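Local coordinates for protein 2-methyl-3-hydroxypyridine-5-carboxylic acid oxygenase (Mesorhizobium loti, PDB 3ALJ) that probably catalyses the FAD-dependent, ring-opening oxygenation of 2-methyl-3-hydroxypyridine-5-carboxylic acid, a step in the breakdown of vitamin B6, at residues A[64-69]-A[307-312]; A[28-33]-A[313-318]; A[189-194]-A[253-258]; A[240-245]-A[258-263]. One frame throughout, in Å; residues are numbered along the deposited sequence. Where two conformers were deposited one is given.

Contact 1 of 4, residues A[64-69]-A[307-312]; sequences EGLGAL and NAFSLS
Phe309 of helix 300-314 turns the edge of its ring to Gly65 and Leu66, where helix 57-65 ends in a Schellman motif within the FAD-binding domain. Its CB points toward segment 64-69, and with CG anti to the backbone N (chi1 -170°) the ring is carried outward from the helix. The first atom to touch is CD1, which meets Leu66 CD2 at 3.8 Å, the methyl lying at the ring edge, in its plane. One step further, Phe309 CE1 comes 3.7 Å from Gly65 O, which also lies near the ring plane; the weakly positive ring hydrogens suit a carbonyl oxygen there. At the tip, Phe309 CZ reaches 4.1 Å from Gly65 CA. Glycine suits this place, since a CB would point at the ring and fall 2.8 Å from CZ. Replacing Phe309 by an alanine would remove the ring and is likely to open a gap beside Gly65, leaving Leu66 CD2 without its aromatic partner. Leu66 also leans on Thr25 and Ile28 of helix 21-32, so three helices meet here, and Gly65 O accepts a hydrogen bond from Gln32 NE2 of that helix. Gly67 takes the positive phi (70°) that glycine tolerates well, and its N bonds back to Glu64 O at 3.1 Å.

Contact 2 of 4, residues A[28-33]-A[313-318]; sequences IALKQN and QDLEEG
Leu30 faces Leu315 and Asn33 faces Glu316 where two helices come to their ends, the CA atoms of Asn33 and Glu316 standing 7.9 Å apart. Asn33 is the first residue past helix 21-32, its N still bonded to Ala29 O at 3.2 Å. On the other side the chain leaves helix 300-314 through a type I beta turn, closed by a weak bond from Glu317 N to Asp314 O; just before it, Glu316 N bonds to Gln313 O at 3.0 Å. Inside, the two leucine side chains cross obliquely and meet through methyls, Leu30 CD2 to Leu315 CD1 at 3.8 Å; branched apolar groups suit this buried position. Helix 21-32 probably belongs to the strand-turn-helix unit of a Rossmann-type FAD-binding fold, consistent with its glycine-rich turn, and the contact backs that unit with the C-terminal end of helix 300-314. Nearer the surface, Asn33 and Glu316 touch without a hydrogen bond between them. Asn33 OD1 lies 3.5 Å from Glu316 CG, while the bend of the glutamate at chi2 (-57°) brings OE2 to 3.6 Å from Asn33 CB. The carboxylate is held instead by Arg12, whose NH1 makes a salt bridge to Glu316 OE2 and a weak bond to Asn33 O.

Contact 3 of 4, residues A[189-194]-A[253-258]; sequences KELGHG and EPCLIE
Leu191 and Glu190 meet Pro254 and Cys255 mainly through apolar contact. The working atom of the leucine is CD2. With its CG beside the backbone N (chi1 -66°), Leu191 brings its end to helix 253-260, where CD2 lies 3.9 Å from Cys255 SG and 4.0 Å from Pro254 CD. One methyl thus touches both the sulfur and the proline ring, and the small cysteine leaves room for it. Next to this, the stem of Glu190 packs on the same ring, Glu190 CB to Pro254 CB at 3.8 Å. Proline suits the first turn of a helix, where the missing N-H costs no helical bond, and here its ring offers a compact apolar surface.

Backbone groups come close as well. Glu190 O lies 3.7 Å from Pro254 CG, a contact of carbonyl with ring carbon, and the CA atoms of Glu190 and Pro254 are 6.4 Å apart. In the mixed sheet that holds strands 170-185, 211-216 and 267-275, the short, weakly bonded helix 188-191 follows strand 170-185, while helix 253-260 precedes strand 267-275, its antiparallel neighbour. The contact therefore joins two connections that flank adjacent strands. Met187, between strand 170-185 and the short helix, touches both Pro254 and Cys255, and Leu191 reaches Tyr214 of strand 211-216.

Charge plays little direct part. The carboxylate of Glu190 leads away from the proline after a bend at chi2 (96°), and its OE2 stays 6.9 Å from Glu258 OE2. Glu258 has a salt-bridge partner in Lys261, which would probably soften any repulsion between the two acids.

Contact 4 of 4, residues A[240-245]-A[258-263]; sequences IDLEVW and EAAKLK
A water between Ile240 and Ala259 is gripped by three backbone groups: it accepts from Ile240 N at 2.9 Å and donates to Ala259 O at 2.8 Å and to Leu262 O at 2.9 Å. The contact joins two successive helices, 242-248 and 253-260, packed on a mixed sheet: Ile240 touches Leu226 of strand 221-228, and Ala259 touches Leu182 of strand 170-185. A second water donates to Ile240 O at 2.7 Å and also to Ala260 O, so both backbone polar groups of Ile240 are bridged across the contact. Beside the waters the packing is apolar. Ile240 puts CG1 in the crowded position between its N and carbonyl carbon (chi1 64°), which sets CG1 3.5 Å from Ala260 CA and sends CD1 to 3.8 Å from Ala259 CB. Alanines suit these places because their short side chains admit the isoleucine close to the helix. Leu242 CD1 adds a contact at 4.0 Å to Ala260 CB. A glycine in place of Ile240 would remove CG1 and CD1 and is likely to leave a gap against Ala259 and Ala260. Asp241, salt-bridged to Arg234, caps the new helix: Val244 N gives a 3.3 Å bond to Asp241 OD1, arriving from above the carboxylate plane, 42° out of it.

In the fold
From the N terminus, segment 28-33 opens contact 2 and segment 64-69 opens contact 1. The chain then crosses to the other side of the molecule, where 189-194 and 240-245 begin contacts 3 and 4. Helix 253-260 closes contact 3, and its end with the loop after it closes contact 4; the two loops cross and share Glu258, binding connections around the sheet that holds strand 170-185. Helix 300-314 brings the chain back, closing contact 1 with 307-312 and then contact 2 with 313-318, so that contact 1 sits within the longer loop and contacts 3 and 4 within both. Contacts 1 and 2 tie helices 21-32, 57-65 and 300-314 together.

Contact 1 of 4, residues A[64-69]-A[307-312]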
loop_
_atom_site.group_PDB
_atom_site.type_symbol
_atom_site.label_atom_id
_atom_site.label_comp_id
_atom_site.label_asym_id
_atom_site.label_seq_id
_atom_site.Cartn_x
_atom_site.Cartn_y
_atom_site.Cartn_z
ATOM N N GLU A 64 -10.165 9.406 -6.804
ATOM C CA GLU A 64 -11.214 10.208 -7.494
ATOM C C GLU A 64 -12.593 9.775 -7.126
ATOM O O GLU A 64 -13.464 10.615 -6.883
ATOM C CB GLU A 64 -10.926 10.040 -9.013
ATOM C CG GLU A 64 -11.822 10.960 -9.840
ATOM C CD GLU A 64 -11.547 10.846 -11.414
ATOM O OE1 GLU A 64 -12.508 11.262 -12.098
ATOM O OE2 GLU A 64 -10.466 10.364 -11.796
ATOM N N GLY A 65 -12.840 8.455 -7.189
ATOM C CA GLY A 65 -14.166 7.865 -6.810
ATOM C C GLY A 65 -14.483 8.163 -5.337
ATOM O O GLY A 65 -15.666 8.181 -5.011
ATOM N N LEU A 66 -13.494 8.396 -4.491
ATOM C CA LEU A 66 -13.765 8.675 -3.073
ATOM C C LEU A 66 -13.833 10.163 -2.833
ATOM O O LEU A 66 -14.038 10.554 -1.696
ATOM C CB LEU A 66 -12.578 8.140 -2.243
ATOM C CG LEU A 66 -12.292 6.654 -2.300
ATOM C CD1 LEU A 66 -11.096 6.499 -1.269
ATOM C CD2 LEU A 66 -13.545 5.862 -1.791
ATOM N N GLY A 67 -13.626 11.057 -3.835
ATOM C CA GLY A 67 -13.596 12.512 -3.491
ATOM C C GLY A 67 -12.414 12.960 -2.719
ATOM O O GLY A 67 -12.442 13.960 -1.974
ATOM N N ALA A 68 -11.277 12.248 -2.900
ATOM C CA ALA A 68 -10.049 12.551 -2.153
ATOM C C ALA A 68 -8.806 12.733 -3.076
ATOM O O ALA A 68 -7.688 12.909 -2.559
ATOM C CB ALA A 68 -9.786 11.517 -1.158
ATOM N N LEU A 69 -9.012 12.821 -4.340
ATOM C CA LEU A 69 -7.885 12.893 -5.271
ATOM C C LEU A 69 -7.178 14.254 -5.115
ATOM O O LEU A 69 -5.957 14.269 -5.092
ATOM C CB LEU A 69 -8.354 12.704 -6.713
ATOM C CG LEU A 69 -7.229 12.872 -7.765
ATOM C CD1 LEU A 69 -6.203 11.734 -7.560
ATOM C CD2 LEU A 69 -7.860 12.824 -9.196
ATOM N N ASN A 307 -9.884 -3.072 -4.401
ATOM C CA ASN A 307 -10.830 -4.103 -3.864
ATOM C C ASN A 307 -11.814 -3.540 -2.903
ATOM O O ASN A 307 -13.001 -3.895 -3.021
ATOM C CB ASN A 307 -10.007 -5.261 -3.295
ATOM C CG ASN A 307 -9.171 -5.985 -4.321
ATOM O OD1 ASN A 307 -8.147 -6.698 -3.958
ATOM N ND2 ASN A 307 -9.509 -5.859 -5.504
ATOM N N ALA A 308 -11.414 -2.576 -2.082
ATOM C CA ALA A 308 -12.371 -1.996 -1.169
ATOM C C ALA A 308 -13.405 -1.187 -1.929
ATOM O O ALA A 308 -14.639 -1.202 -1.652
ATOM C CB ALA A 308 -11.642 -1.152 -0.158
ATOM N N PHE A 309 -12.955 -0.415 -2.949
ATOM C CA PHE A 309 -13.937 0.354 -3.679
ATOM C C PHE A 309 -14.826 -0.528 -4.488
ATOM O O PHE A 309 -16.057 -0.246 -4.554
ATOM C CB PHE A 309 -13.135 1.340 -4.648
ATOM C CG PHE A 309 -14.028 2.373 -5.312
ATOM C CD1 PHE A 309 -14.349 3.542 -4.633
ATOM C CD2 PHE A 309 -14.578 2.069 -6.570
ATOM C CE1 PHE A 309 -15.205 4.468 -5.233
ATOM C CE2 PHE A 309 -15.436 3.001 -7.213
ATOM C CZ PHE A 309 -15.766 4.145 -6.543
ATOM N N SER A 310 -14.274 -1.581 -5.060
ATOM C CA SER A 310 -15.047 -2.543 -5.867
ATOM C C SER A 310 -16.103 -3.235 -5.012
ATOM O O SER A 310 -17.212 -3.542 -5.521
ATOM C CB SER A 310 -14.156 -3.608 -6.478
ATOM O OG SER A 310 -13.276 -2.944 -7.421
ATOM N N LEU A 311 -15.812 -3.513 -3.758
ATOM C CA LEU A 311 -16.821 -4.100 -2.803
ATOM C C LEU A 311 -18.019 -3.215 -2.791
ATOM O O LEU A 311 -19.210 -3.700 -2.846
ATOM C CB LEU A 311 -16.133 -4.264 -1.377
ATOM C CG LEU A 311 -17.121 -4.857 -0.346
ATOM C CD1 LEU A 311 -17.571 -6.256 -0.679
ATOM C CD2 LEU A 311 -16.349 -4.862 0.975
ATOM N N SER A 312 -17.806 -1.928 -2.603
ATOM C CA SER A 312 -18.915 -0.953 -2.581
ATOM C C SER A 312 -19.755 -0.986 -3.836
ATOM O O SER A 312 -20.992 -0.862 -3.754
ATOM C CB SER A 312 -18.447 0.491 -2.208
ATOM O OG SER A 312 -17.892 1.223 -3.308
#

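Contact 2 of 4, residues A[28-33]-A[313-318]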
loop_
_atom_site.group_PDB
_atom_site.type_symbol
_atom_site.label_atom_id
_atom_site.label_comp_id
_atom_site.label_asym_id
_atom_site.label_seq_id
_atom_site.Cartn_x
_atom_site.Cartn_y
_atom_site.Cartn_z
ATOM N N ILE A 28 -15.421 5.166 3.214
ATOM C CA ILE A 28 -15.815 6.336 2.432
ATOM C C ILE A 28 -16.745 5.904 1.327
ATOM O O ILE A 28 -17.772 6.536 1.119
ATOM C CB ILE A 28 -14.577 6.998 1.880
ATOM C CG1 ILE A 28 -13.796 7.717 2.948
ATOM C CG2 ILE A 28 -14.991 8.000 0.767
ATOM C CD1 ILE A 28 -12.317 8.062 2.517
ATOM N N ALA A 29 -16.362 4.829 0.632
ATOM C CA ALA A 29 -17.159 4.379 -0.533
ATOM C C ALA A 29 -18.543 3.949 -0.095
ATOM O O ALA A 29 -19.604 4.353 -0.710
ATOM C CB ALA A 29 -16.523 3.253 -1.337
ATOM N N LEU A 30 -18.638 3.279 1.049
ATOM C CA LEU A 30 -19.942 2.793 1.543
ATOM C C LEU A 30 -20.697 3.993 2.009
ATOM O O LEU A 30 -21.921 4.103 1.700
ATOM C CB LEU A 30 -19.718 1.729 2.675
ATOM C CG LEU A 30 -19.139 0.460 2.161
ATOM C CD1 LEU A 30 -18.619 -0.338 3.443
ATOM C CD2 LEU A 30 -20.119 -0.374 1.362
ATOM N N LYS A 31 -20.072 4.935 2.740
ATOM C CA LYS A 31 -20.819 6.133 3.255
ATOM C C LYS A 31 -21.358 6.968 2.055
ATOM O O LYS A 31 -22.499 7.473 2.127
ATOM C CB LYS A 31 -19.913 6.974 4.188
ATOM C CG LYS A 31 -20.601 8.145 4.938
ATOM C CD LYS A 31 -21.548 7.545 6.050
ATOM C CE LYS A 31 -22.081 8.856 6.658
ATOM N NZ LYS A 31 -23.088 8.504 7.707
ATOM N N GLN A 32 -20.602 7.036 0.966
ATOM C CA GLN A 32 -21.103 7.842 -0.201
ATOM C C GLN A 32 -22.284 7.163 -0.809
ATOM O O GLN A 32 -23.141 7.889 -1.359
ATOM C CB GLN A 32 -19.972 7.934 -1.268
ATOM C CG GLN A 32 -18.872 8.878 -0.901
ATOM C CD GLN A 32 -17.778 9.013 -1.969
ATOM O OE1 GLN A 32 -17.106 10.055 -2.010
ATOM N NE2 GLN A 32 -17.629 7.997 -2.843
ATOM N N ASN A 33 -22.413 5.863 -0.701
ATOM C CA ASN A 33 -23.582 5.157 -1.194
ATOM C C ASN A 33 -24.749 5.081 -0.180
ATOM O O ASN A 33 -25.726 4.341 -0.452
ATOM C CB ASN A 33 -23.143 3.747 -1.563
ATOM C CG ASN A 33 -22.305 3.723 -2.870
ATOM O OD1 ASN A 33 -21.702 2.664 -3.271
ATOM N ND2 ASN A 33 -22.390 4.825 -3.608
ATOM N N GLN A 313 -19.092 -1.152 -4.971
ATOM C CA GLN A 313 -19.820 -1.237 -6.264
ATOM C C GLN A 313 -20.710 -2.459 -6.294
ATOM O O GLN A 313 -21.920 -2.328 -6.650
ATOM C CB GLN A 313 -18.839 -1.312 -7.409
ATOM C CG GLN A 313 -18.023 -0.018 -7.647
ATOM C CD GLN A 313 -17.037 -0.264 -8.752
ATOM O OE1 GLN A 313 -16.368 -1.303 -8.858
ATOM N NE2 GLN A 313 -16.897 0.763 -9.597
ATOM N N ASP A 314 -20.236 -3.622 -5.864
ATOM C CA ASP A 314 -21.062 -4.815 -5.966
ATOM C C ASP A 314 -22.194 -4.787 -4.966
ATOM O O ASP A 314 -23.225 -5.492 -5.292
ATOM C CB ASP A 314 -20.172 -6.048 -5.792
ATOM C CG ASP A 314 -19.549 -6.479 -7.045
ATOM O OD1 ASP A 314 -20.302 -7.105 -7.829
ATOM O OD2 ASP A 314 -18.327 -6.359 -7.319
ATOM N N LEU A 315 -22.128 -3.981 -3.905
ATOM C CA LEU A 315 -23.174 -3.876 -2.901
ATOM C C LEU A 315 -24.287 -2.986 -3.422
ATOM O O LEU A 315 -25.315 -2.838 -2.721
ATOM C CB LEU A 315 -22.629 -3.371 -1.537
ATOM C CG LEU A 315 -21.848 -4.518 -0.883
ATOM C CD1 LEU A 315 -20.905 -3.845 0.167
ATOM C CD2 LEU A 315 -22.835 -5.518 -0.178
ATOM N N GLU A 316 -24.158 -2.402 -4.642
ATOM C CA GLU A 316 -25.224 -1.520 -5.177
ATOM C C GLU A 316 -26.030 -2.321 -6.175
ATOM O O GLU A 316 -26.817 -1.649 -6.902
ATOM C CB GLU A 316 -24.572 -0.279 -5.944
ATOM C CG GLU A 316 -23.968 0.728 -5.018
ATOM C CD GLU A 316 -25.038 1.208 -4.042
ATOM O OE1 GLU A 316 -26.039 1.831 -4.479
ATOM O OE2 GLU A 316 -24.937 0.925 -2.835
ATOM N N GLU A 317 -25.866 -3.631 -6.303
ATOM C CA GLU A 317 -26.578 -4.352 -7.364
ATOM C C GLU A 317 -27.977 -4.847 -7.035
ATOM O O GLU A 317 -28.614 -5.499 -7.889
ATOM C CB GLU A 317 -25.790 -5.487 -7.951
ATOM C CG GLU A 317 -24.445 -5.057 -8.506
ATOM C CD GLU A 317 -24.535 -4.520 -9.898
ATOM O OE1 GLU A 317 -25.557 -4.785 -10.603
ATOM O OE2 GLU A 317 -23.570 -3.872 -10.309
ATOM N N GLY A 318 -28.493 -4.555 -5.843
ATOM C CA GLY A 318 -29.815 -5.130 -5.592
ATOM C C GLY A 318 -29.850 -6.523 -4.963
ATOM O O GLY A 318 -30.926 -6.986 -4.585
#

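Contact 3 of 4, residues A[189-194]-A[253-258]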
loop_
_atom_site.group_PDB
_atom_site.type_symbol
_atom_site.label_atom_id
_atom_site.label_comp_id
_atom_site.label_asym_id
_atom_site.label_seq_id
_atom_site.Cartn_x
_atom_site.Cartn_y
_atom_site.Cartn_z
ATOM N N LYS A 189 19.767 21.114 -3.344
ATOM C CA LYS A 189 20.897 21.961 -3.728
ATOM C C LYS A 189 22.170 21.160 -3.453
ATOM O O LYS A 189 23.102 21.148 -4.288
ATOM C CB LYS A 189 20.855 23.283 -2.907
ATOM C CG LYS A 189 22.158 24.145 -2.962
ATOM C CD LYS A 189 22.866 24.203 -1.581
ATOM C CE LYS A 189 24.316 24.756 -1.689
ATOM N NZ LYS A 189 25.228 23.653 -2.191
ATOM N N GLU A 190 22.256 20.525 -2.265
ATOM C CA GLU A 190 23.465 19.824 -1.846
ATOM C C GLU A 190 23.747 18.564 -2.690
ATOM O O GLU A 190 24.838 18.088 -2.738
ATOM C CB GLU A 190 23.369 19.437 -0.389
ATOM C CG GLU A 190 23.299 20.612 0.530
ATOM C CD GLU A 190 21.887 20.994 0.941
ATOM O OE1 GLU A 190 20.859 20.998 0.177
ATOM O OE2 GLU A 190 21.812 21.305 2.144
ATOM N N LEU A 191 22.722 18.057 -3.371
ATOM C CA LEU A 191 22.946 16.912 -4.259
ATOM C C LEU A 191 23.655 17.339 -5.576
ATOM O O LEU A 191 24.175 16.489 -6.294
ATOM C CB LEU A 191 21.639 16.187 -4.609
ATOM C CG LEU A 191 21.003 15.513 -3.353
ATOM C CD1 LEU A 191 19.721 14.892 -3.934
ATOM C CD2 LEU A 191 21.866 14.497 -2.647
ATOM N N GLY A 192 23.604 18.624 -5.911
ATOM C CA GLY A 192 24.419 19.102 -7.029
ATOM C C GLY A 192 23.826 18.591 -8.346
ATOM O O GLY A 192 22.588 18.407 -8.520
ATOM N N HIS A 193 24.697 18.391 -9.336
ATOM C CA HIS A 193 24.217 18.079 -10.641
ATOM C C HIS A 193 23.567 16.693 -10.688
ATOM O O HIS A 193 24.111 15.764 -10.107
ATOM C CB HIS A 193 25.416 18.138 -11.577
ATOM C CG HIS A 193 25.123 17.704 -12.961
ATOM N ND1 HIS A 193 24.514 18.533 -13.865
ATOM C CD2 HIS A 193 25.345 16.525 -13.594
ATOM C CE1 HIS A 193 24.344 17.878 -14.999
ATOM N NE2 HIS A 193 24.862 16.678 -14.866
ATOM N N GLY A 194 22.449 16.617 -11.394
ATOM C CA GLY A 194 21.807 15.254 -11.555
ATOM C C GLY A 194 20.388 15.459 -11.936
ATOM O O GLY A 194 19.957 16.550 -12.278
ATOM N N GLU A 253 25.120 11.322 -0.047
ATOM C CA GLU A 253 25.579 11.615 1.301
ATOM C C GLU A 253 24.800 12.725 2.017
ATOM O O GLU A 253 24.456 12.510 3.185
ATOM C CB GLU A 253 27.081 11.947 1.295
ATOM C CG GLU A 253 27.600 12.344 2.699
ATOM C CD GLU A 253 29.136 12.527 2.625
ATOM O OE1 GLU A 253 29.661 12.831 1.522
ATOM O OE2 GLU A 253 29.805 12.248 3.647
ATOM N N PRO A 254 24.437 13.857 1.411
ATOM C CA PRO A 254 23.675 14.904 2.199
ATOM C C PRO A 254 22.358 14.341 2.811
ATOM O O PRO A 254 22.083 14.490 4.022
ATOM C CB PRO A 254 23.422 15.999 1.184
ATOM C CG PRO A 254 24.570 15.792 0.128
ATOM C CD PRO A 254 24.768 14.286 0.049
ATOM N N CYS A 255 21.643 13.525 1.999
ATOM C CA CYS A 255 20.412 12.866 2.496
ATOM C C CYS A 255 20.681 11.751 3.447
ATOM O O CYS A 255 19.847 11.631 4.404
ATOM C CB CYS A 255 19.680 12.313 1.251
ATOM S SG CYS A 255 19.190 13.597 0.043
ATOM N N LEU A 256 21.719 10.942 3.243
ATOM C CA LEU A 256 22.055 9.871 4.142
ATOM C C LEU A 256 22.463 10.405 5.540
ATOM O O LEU A 256 22.140 9.772 6.553
ATOM C CB LEU A 256 23.075 8.911 3.597
ATOM C CG LEU A 256 22.573 8.134 2.331
ATOM C CD1 LEU A 256 23.818 7.526 1.637
ATOM C CD2 LEU A 256 21.593 7.118 2.767
ATOM N N ILE A 257 23.137 11.567 5.554
ATOM C CA ILE A 257 23.506 12.118 6.874
ATOM C C ILE A 257 22.206 12.453 7.594
ATOM O O ILE A 257 22.104 12.189 8.812
ATOM C CB ILE A 257 24.412 13.368 6.642
ATOM C CG1 ILE A 257 25.812 12.876 6.252
ATOM C CG2 ILE A 257 24.458 14.277 7.936
ATOM C CD1 ILE A 257 26.732 14.017 5.732
ATOM N N GLU A 258 21.181 13.031 6.906
ATOM C CA GLU A 258 19.894 13.297 7.574
ATOM C C GLU A 258 19.232 12.007 8.000
ATOM O O GLU A 258 18.680 11.892 9.118
ATOM C CB GLU A 258 18.930 14.134 6.750
ATOM C CG GLU A 258 19.621 15.456 6.262
ATOM C CD GLU A 258 20.040 16.333 7.452
ATOM O OE1 GLU A 258 19.300 16.380 8.440
ATOM O OE2 GLU A 258 21.189 16.911 7.397
#

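Contact 4 of 4, residues A[240-245]-A[258-263]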
loop_
_atom_site.group_PDB
_atom_site.type_symbol
_atom_site.label_atom_id
_atom_site.label_comp_id
_atom_site.label_asym_id
_atom_site.label_seq_id
_atom_site.Cartn_x
_atom_site.Cartn_y
_atom_site.Cartn_z
ATOM N N ILE A 240 20.619 3.915 10.916
ATOM C CA ILE A 240 21.427 3.381 9.782
ATOM C C ILE A 240 22.948 3.496 10.063
ATOM O O ILE A 240 23.353 4.457 10.733
ATOM C CB ILE A 240 21.057 4.031 8.399
ATOM C CG1 ILE A 240 21.348 5.542 8.350
ATOM C CG2 ILE A 240 19.579 3.767 8.060
ATOM C CD1 ILE A 240 21.629 6.071 6.929
ATOM N N ASP A 241 23.715 2.555 9.543
ATOM C CA ASP A 241 25.193 2.607 9.597
ATOM C C ASP A 241 25.588 3.559 8.460
ATOM O O ASP A 241 25.529 3.181 7.291
ATOM C CB ASP A 241 25.672 1.203 9.369
ATOM C CG ASP A 241 27.187 1.045 9.486
ATOM O OD1 ASP A 241 27.866 1.871 8.870
ATOM O OD2 ASP A 241 27.634 0.030 10.060
ATOM N N LEU A 242 25.817 4.828 8.765
ATOM C CA LEU A 242 25.982 5.849 7.765
ATOM C C LEU A 242 27.104 5.469 6.841
ATOM O O LEU A 242 26.916 5.623 5.613
ATOM C CB LEU A 242 26.355 7.156 8.482
ATOM C CG LEU A 242 26.588 8.300 7.523
ATOM C CD1 LEU A 242 25.282 8.677 6.672
ATOM C CD2 LEU A 242 26.954 9.541 8.324
ATOM N N GLU A 243 28.251 4.985 7.356
ATOM C CA GLU A 243 29.360 4.709 6.443
ATOM C C GLU A 243 29.096 3.668 5.391
ATOM O O GLU A 243 29.558 3.822 4.231
ATOM C CB GLU A 243 30.633 4.349 7.256
ATOM C CG GLU A 243 31.920 4.073 6.395
ATOM C CD GLU A 243 33.055 3.422 7.195
ATOM O OE1 GLU A 243 32.855 2.512 8.063
ATOM O OE2 GLU A 243 34.210 3.821 6.919
ATOM N N VAL A 244 28.368 2.606 5.706
ATOM C CA VAL A 244 28.191 1.548 4.732
ATOM C C VAL A 244 27.257 2.023 3.617
ATOM O O VAL A 244 27.401 1.561 2.484
ATOM C CB VAL A 244 27.681 0.230 5.376
ATOM C CG1 VAL A 244 26.167 0.136 5.651
ATOM C CG2 VAL A 244 28.149 -0.951 4.679
ATOM N N TRP A 245 26.375 2.963 3.932
ATOM C CA TRP A 245 25.441 3.507 2.912
ATOM C C TRP A 245 26.131 4.595 2.110
ATOM O O TRP A 245 26.055 4.632 0.855
ATOM C CB TRP A 245 24.124 4.003 3.532
ATOM C CG TRP A 245 23.251 2.793 3.986
ATOM C CD1 TRP A 245 23.121 2.281 5.222
ATOM C CD2 TRP A 245 22.631 1.843 3.117
ATOM N NE1 TRP A 245 22.364 1.136 5.235
ATOM C CE2 TRP A 245 22.102 0.809 3.915
ATOM C CE3 TRP A 245 22.418 1.781 1.734
ATOM C CZ2 TRP A 245 21.390 -0.231 3.375
ATOM C CZ3 TRP A 245 21.702 0.747 1.207
ATOM C CH2 TRP A 245 21.209 -0.257 1.984
ATOM N N GLU A 258 21.181 13.031 6.906
ATOM C CA GLU A 258 19.894 13.297 7.574
ATOM C C GLU A 258 19.232 12.007 8.000
ATOM O O GLU A 258 18.680 11.892 9.118
ATOM C CB GLU A 258 18.930 14.134 6.750
ATOM C CG GLU A 258 19.621 15.456 6.262
ATOM C CD GLU A 258 20.040 16.333 7.452
ATOM O OE1 GLU A 258 19.300 16.380 8.440
ATOM O OE2 GLU A 258 21.189 16.911 7.397
ATOM N N ALA A 259 19.371 10.945 7.182
ATOM C CA ALA A 259 18.756 9.668 7.569
ATOM C C ALA A 259 19.274 9.029 8.796
ATOM O O ALA A 259 18.550 8.368 9.595
ATOM C CB ALA A 259 18.854 8.653 6.368
ATOM N N ALA A 260 20.603 9.194 8.959
ATOM C CA ALA A 260 21.291 8.594 10.080
ATOM C C ALA A 260 20.892 9.229 11.438
ATOM O O ALA A 260 21.121 8.533 12.449
ATOM C CB ALA A 260 22.834 8.675 9.845
ATOM N N LYS A 261 20.281 10.403 11.407
ATOM C CA LYS A 261 19.743 11.044 12.668
ATOM C C LYS A 261 18.460 10.402 13.180
ATOM O O LYS A 261 18.023 10.725 14.305
ATOM C CB LYS A 261 19.466 12.497 12.406
ATOM C CG LYS A 261 20.737 13.221 11.998
ATOM C CD LYS A 261 20.366 14.602 11.636
ATOM C CE LYS A 261 21.674 15.420 11.373
ATOM N NZ LYS A 261 21.332 16.699 10.773
ATOM N N LEU A 262 17.798 9.565 12.376
ATOM C CA LEU A 262 16.480 9.049 12.708
ATOM C C LEU A 262 16.576 7.797 13.562
ATOM O O LEU A 262 16.856 6.665 13.112
ATOM C CB LEU A 262 15.685 8.767 11.376
ATOM C CG LEU A 262 15.402 9.974 10.460
ATOM C CD1 LEU A 262 14.820 9.564 9.071
ATOM C CD2 LEU A 262 14.369 10.881 11.161
ATOM N N LYS A 263 16.192 7.970 14.834
ATOM C CA LYS A 263 16.317 6.899 15.808
ATOM C C LYS A 263 15.052 6.024 15.782
ATOM O O LYS A 263 15.034 5.009 16.401
ATOM C CB LYS A 263 16.449 7.516 17.212
ATOM C CG LYS A 263 15.524 8.692 17.395
ATOM C CD LYS A 263 15.965 9.804 16.467
ATOM C CE LYS A 263 14.940 10.819 16.098
ATOM N NZ LYS A 263 13.899 10.405 15.165
HETATM O O HOH W 1 18.558 5.924 10.943
HETATM O O HOH W 2 22.920 6.298 12.652
#